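Phosphatidylinositol-specific phospholipase C1 (PDB 3H4X) is a bacterial phospholipase C of the calcium-dependent phosphoinositide family, built on a TIM-barrel fold. Local coordinates at residues K42-D53 with E94-Q102. Residues are numbered along the deposited sequence; the frame is centred on the assembly and turned at random.
With EOH (ethanol), chain G.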
# COMPACT_ATOMS: atom_id res chain seq x y z
N LYS A 42 -9.79 -9.49 12.10
CA LYS A 42 -10.34 -9.24 13.42
C LYS A 42 -9.42 -9.73 14.54
O LYS A 42 -9.42 -9.17 15.64
CB LYS A 42 -11.73 -9.88 13.53
CG LYS A 42 -12.78 -9.19 12.65
CD LYS A 42 -14.08 -9.99 12.55
CE LYS A 42 -13.97 -11.12 11.53
NZ LYS A 42 -15.28 -11.81 11.32
N GLU A 43 -8.62 -10.75 14.26
CA GLU A 43 -7.67 -11.28 15.24
C GLU A 43 -6.57 -10.28 15.58
O GLU A 43 -6.03 -10.30 16.69
CB GLU A 43 -7.05 -12.58 14.72
CG GLU A 43 -6.08 -13.25 15.67
CD GLU A 43 -5.41 -14.46 15.05
OE1 GLU A 43 -5.42 -14.58 13.81
OE2 GLU A 43 -4.86 -15.29 15.81
N LYS A 44 -6.23 -9.41 14.64
CA LYS A 44 -5.23 -8.38 14.88
C LYS A 44 -5.86 -7.14 15.49
O LYS A 44 -5.36 -6.60 16.47
CB LYS A 44 -4.51 -8.00 13.58
CG LYS A 44 -3.71 -9.12 12.93
CD LYS A 44 -2.69 -8.54 11.96
CE LYS A 44 -1.98 -9.62 11.17
NZ LYS A 44 -2.91 -10.28 10.23
N TYR A 45 -6.96 -6.70 14.88
CA TYR A 45 -7.65 -5.48 15.27
C TYR A 45 -9.15 -5.73 15.26
O TYR A 45 -9.71 -6.11 14.23
CB TYR A 45 -7.29 -4.33 14.32
CG TYR A 45 -5.84 -3.93 14.42
CD1 TYR A 45 -5.36 -3.31 15.56
CD2 TYR A 45 -4.94 -4.19 13.38
CE1 TYR A 45 -4.03 -2.95 15.67
CE2 TYR A 45 -3.61 -3.83 13.49
CZ TYR A 45 -3.16 -3.21 14.63
OH TYR A 45 -1.83 -2.85 14.74
N ARG A 46 -9.79 -5.55 16.41
CA ARG A 46 -11.21 -5.83 16.52
C ARG A 46 -12.02 -5.07 15.48
O ARG A 46 -12.91 -5.62 14.84
CB ARG A 46 -11.71 -5.51 17.93
CG ARG A 46 -13.17 -5.87 18.15
CD ARG A 46 -13.57 -5.71 19.60
NE ARG A 46 -15.02 -5.87 19.77
CZ ARG A 46 -15.66 -7.03 19.71
NH1 ARG A 46 -14.98 -8.15 19.46
NH2 ARG A 46 -16.97 -7.08 19.88
N TYR A 47 -11.70 -3.78 15.33
CA TYR A 47 -12.31 -2.94 14.31
C TYR A 47 -11.21 -2.33 13.46
O TYR A 47 -10.09 -2.11 13.94
CB TYR A 47 -13.13 -1.82 14.93
CG TYR A 47 -14.35 -2.29 15.68
CD1 TYR A 47 -15.55 -2.53 15.02
CD2 TYR A 47 -14.30 -2.50 17.05
CE1 TYR A 47 -16.67 -2.96 15.72
CE2 TYR A 47 -15.41 -2.93 17.75
CZ TYR A 47 -16.59 -3.16 17.08
OH TYR A 47 -17.68 -3.59 17.78
N PHE A 48 -11.52 -2.02 12.21
CA PHE A 48 -10.54 -1.36 11.36
C PHE A 48 -10.10 -0.03 11.99
O PHE A 48 -8.96 0.39 11.80
CB PHE A 48 -11.05 -1.16 9.93
CG PHE A 48 -9.95 -0.85 8.96
CD1 PHE A 48 -9.00 -1.81 8.67
CD2 PHE A 48 -9.83 0.40 8.39
CE1 PHE A 48 -7.96 -1.54 7.79
CE2 PHE A 48 -8.80 0.67 7.51
CZ PHE A 48 -7.86 -0.30 7.21
N ALA A 49 -10.98 0.61 12.75
CA ALA A 49 -10.61 1.83 13.46
C ALA A 49 -9.40 1.59 14.36
O ALA A 49 -8.57 2.47 14.54
CB ALA A 49 -11.78 2.36 14.28
N ASP A 50 -9.32 0.39 14.94
CA ASP A 50 -8.18 0.05 15.77
C ASP A 50 -6.89 -0.06 14.96
O ASP A 50 -5.82 0.31 15.44
CB ASP A 50 -8.44 -1.24 16.55
CG ASP A 50 -9.60 -1.11 17.51
OD1 ASP A 50 -9.64 -0.11 18.25
OD2 ASP A 50 -10.47 -2.00 17.50
N ALA A 51 -6.99 -0.56 13.73
CA ALA A 51 -5.83 -0.58 12.84
C ALA A 51 -5.39 0.85 12.54
O ALA A 51 -4.20 1.17 12.57
CB ALA A 51 -6.14 -1.33 11.56
N LEU A 52 -6.35 1.72 12.26
CA LEU A 52 -6.04 3.11 11.99
C LEU A 52 -5.42 3.80 13.20
O LEU A 52 -4.51 4.62 13.07
CB LEU A 52 -7.27 3.86 11.50
CG LEU A 52 -7.75 3.42 10.12
CD1 LEU A 52 -9.19 3.85 9.88
CD2 LEU A 52 -6.85 3.97 9.02
N ASP A 53 -5.89 3.45 14.40
CA ASP A 53 -5.37 4.05 15.62
C ASP A 53 -4.07 3.41 16.12
O ASP A 53 -3.51 3.84 17.13
CB ASP A 53 -6.43 4.05 16.73
CG ASP A 53 -7.43 5.18 16.58
OD1 ASP A 53 -7.05 6.25 16.07
OD2 ASP A 53 -8.59 5.00 16.99
N GLU A 94 -19.76 6.59 15.09
CA GLU A 94 -20.16 5.21 14.87
C GLU A 94 -19.01 4.22 14.86
O GLU A 94 -19.23 3.02 14.74
CB GLU A 94 -20.94 5.07 13.56
CG GLU A 94 -22.28 5.79 13.53
CD GLU A 94 -23.13 5.39 12.34
OE1 GLU A 94 -22.62 4.70 11.43
OE2 GLU A 94 -24.32 5.78 12.30
N LEU A 95 -17.78 4.70 14.98
CA LEU A 95 -16.64 3.78 14.97
C LEU A 95 -16.69 2.89 16.21
O LEU A 95 -16.96 3.35 17.32
CB LEU A 95 -15.32 4.54 14.87
CG LEU A 95 -15.05 5.18 13.51
CD1 LEU A 95 -13.87 6.14 13.58
CD2 LEU A 95 -14.83 4.13 12.43
N ARG A 96 -16.43 1.60 16.00
CA ARG A 96 -16.51 0.60 17.06
C ARG A 96 -17.93 0.45 17.59
O ARG A 96 -18.15 0.43 18.80
CB ARG A 96 -15.55 0.94 18.21
CG ARG A 96 -14.11 1.12 17.77
CD ARG A 96 -13.19 1.47 18.94
NE ARG A 96 -11.83 1.60 18.47
CZ ARG A 96 -11.34 2.69 17.89
NH1 ARG A 96 -12.09 3.77 17.74
NH2 ARG A 96 -10.08 2.69 17.45
N THR A 97 -18.90 0.36 16.68
CA THR A 97 -20.30 0.17 17.08
C THR A 97 -21.08 -0.82 16.22
O THR A 97 -22.10 -1.35 16.66
CB THR A 97 -21.10 1.49 17.08
OG1 THR A 97 -21.31 1.93 15.73
CG2 THR A 97 -20.38 2.57 17.88
N LYS A 98 -20.62 -1.07 15.00
CA LYS A 98 -21.43 -1.80 14.02
C LYS A 98 -20.96 -3.23 13.80
O LYS A 98 -19.87 -3.61 14.21
CB LYS A 98 -21.47 -1.05 12.69
CG LYS A 98 -22.02 0.36 12.80
CD LYS A 98 -22.04 1.06 11.45
CE LYS A 98 -22.87 0.29 10.44
NZ LYS A 98 -22.92 0.97 9.11
N SER A 99 -21.80 -4.03 13.14
CA SER A 99 -21.39 -5.36 12.72
C SER A 99 -20.26 -5.22 11.70
O SER A 99 -20.19 -4.24 10.96
CB SER A 99 -22.56 -6.13 12.11
OG SER A 99 -23.06 -5.48 10.96
N ARG A 100 -19.37 -6.19 11.68
CA ARG A 100 -18.18 -6.12 10.85
C ARG A 100 -18.38 -6.93 9.56
O ARG A 100 -19.49 -7.02 9.06
CB ARG A 100 -16.96 -6.55 11.66
CG ARG A 100 -16.70 -5.60 12.85
CD ARG A 100 -15.74 -6.20 13.86
NE ARG A 100 -16.33 -7.35 14.54
CZ ARG A 100 -15.65 -8.16 15.35
NH1 ARG A 100 -14.37 -7.94 15.58
NH2 ARG A 100 -16.26 -9.19 15.92
N ASP A 101 -17.30 -7.49 9.02
CA ASP A 101 -17.38 -8.25 7.76
C ASP A 101 -17.97 -7.41 6.62
O ASP A 101 -18.72 -7.92 5.78
CB ASP A 101 -18.19 -9.54 7.94
CG ASP A 101 -17.49 -10.55 8.83
OD1 ASP A 101 -16.25 -10.46 9.01
OD2 ASP A 101 -18.17 -11.46 9.34
N GLN A 102 -17.63 -6.13 6.59
CA GLN A 102 -18.02 -5.30 5.46
C GLN A 102 -16.99 -5.34 4.33
O GLN A 102 -15.86 -5.81 4.52
CB GLN A 102 -18.30 -3.86 5.91
CG GLN A 102 -19.38 -3.77 6.98
CD GLN A 102 -20.68 -4.39 6.52
OE1 GLN A 102 -21.31 -3.90 5.58
NE2 GLN A 102 -21.10 -5.46 7.18
C1 EOH G . -19.29 -9.35 12.88
C2 EOH G . -18.27 -10.43 13.24
O EOH G . -19.24 -8.26 13.77
O HOH W 1 -10.99 5.99 16.21
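R96 lies with its backbone against the ring of Y47: its CA sits over the centre of one face, 3.5 Å from the ring centroid, in a CH-pi contact. CB and CG continue over the same face, CG nearest CD2. The R96 chain stays extended from CG to NE (chi2 and chi3 both 179°), which carries the guanidinium past the ring to helix 48-52. There NE and NH2 grip one oxygen of D50 side-on; R96 NE to D50 OD1 is 2.8 Å. Both come from above the carboxylate plane, on the same face. R96 NH2 also reaches D53 OD2 at 2.8 Å, with carboxylate and guanidinium nearly coplanar. A water bridges D53 OD2 and R96 NH1. The methyl of A49 lies over one face of the guanidinium.

R100 works at the other end. R100 NH1 donates to R46 O at 2.8 Å, nearly straight at 164°. CD of K42 covers one guanidinium face, and the R46 guanidinium lies over the opposite face. An ethanol oxygen takes bonds from R100 N and NE. K42 and D101, which border a bound acetyl group, form a doubtful salt bridge, because K42 NZ is poorly placed in the model.

The other oxygen of D50, OD2, accepts from Y47 N, the N-cap residue, as in one half of a capping box. D50 thus ties the helix start to R96, and the two carboxylates of D50 and D53 probably balance the charge of R96 at this surface contact.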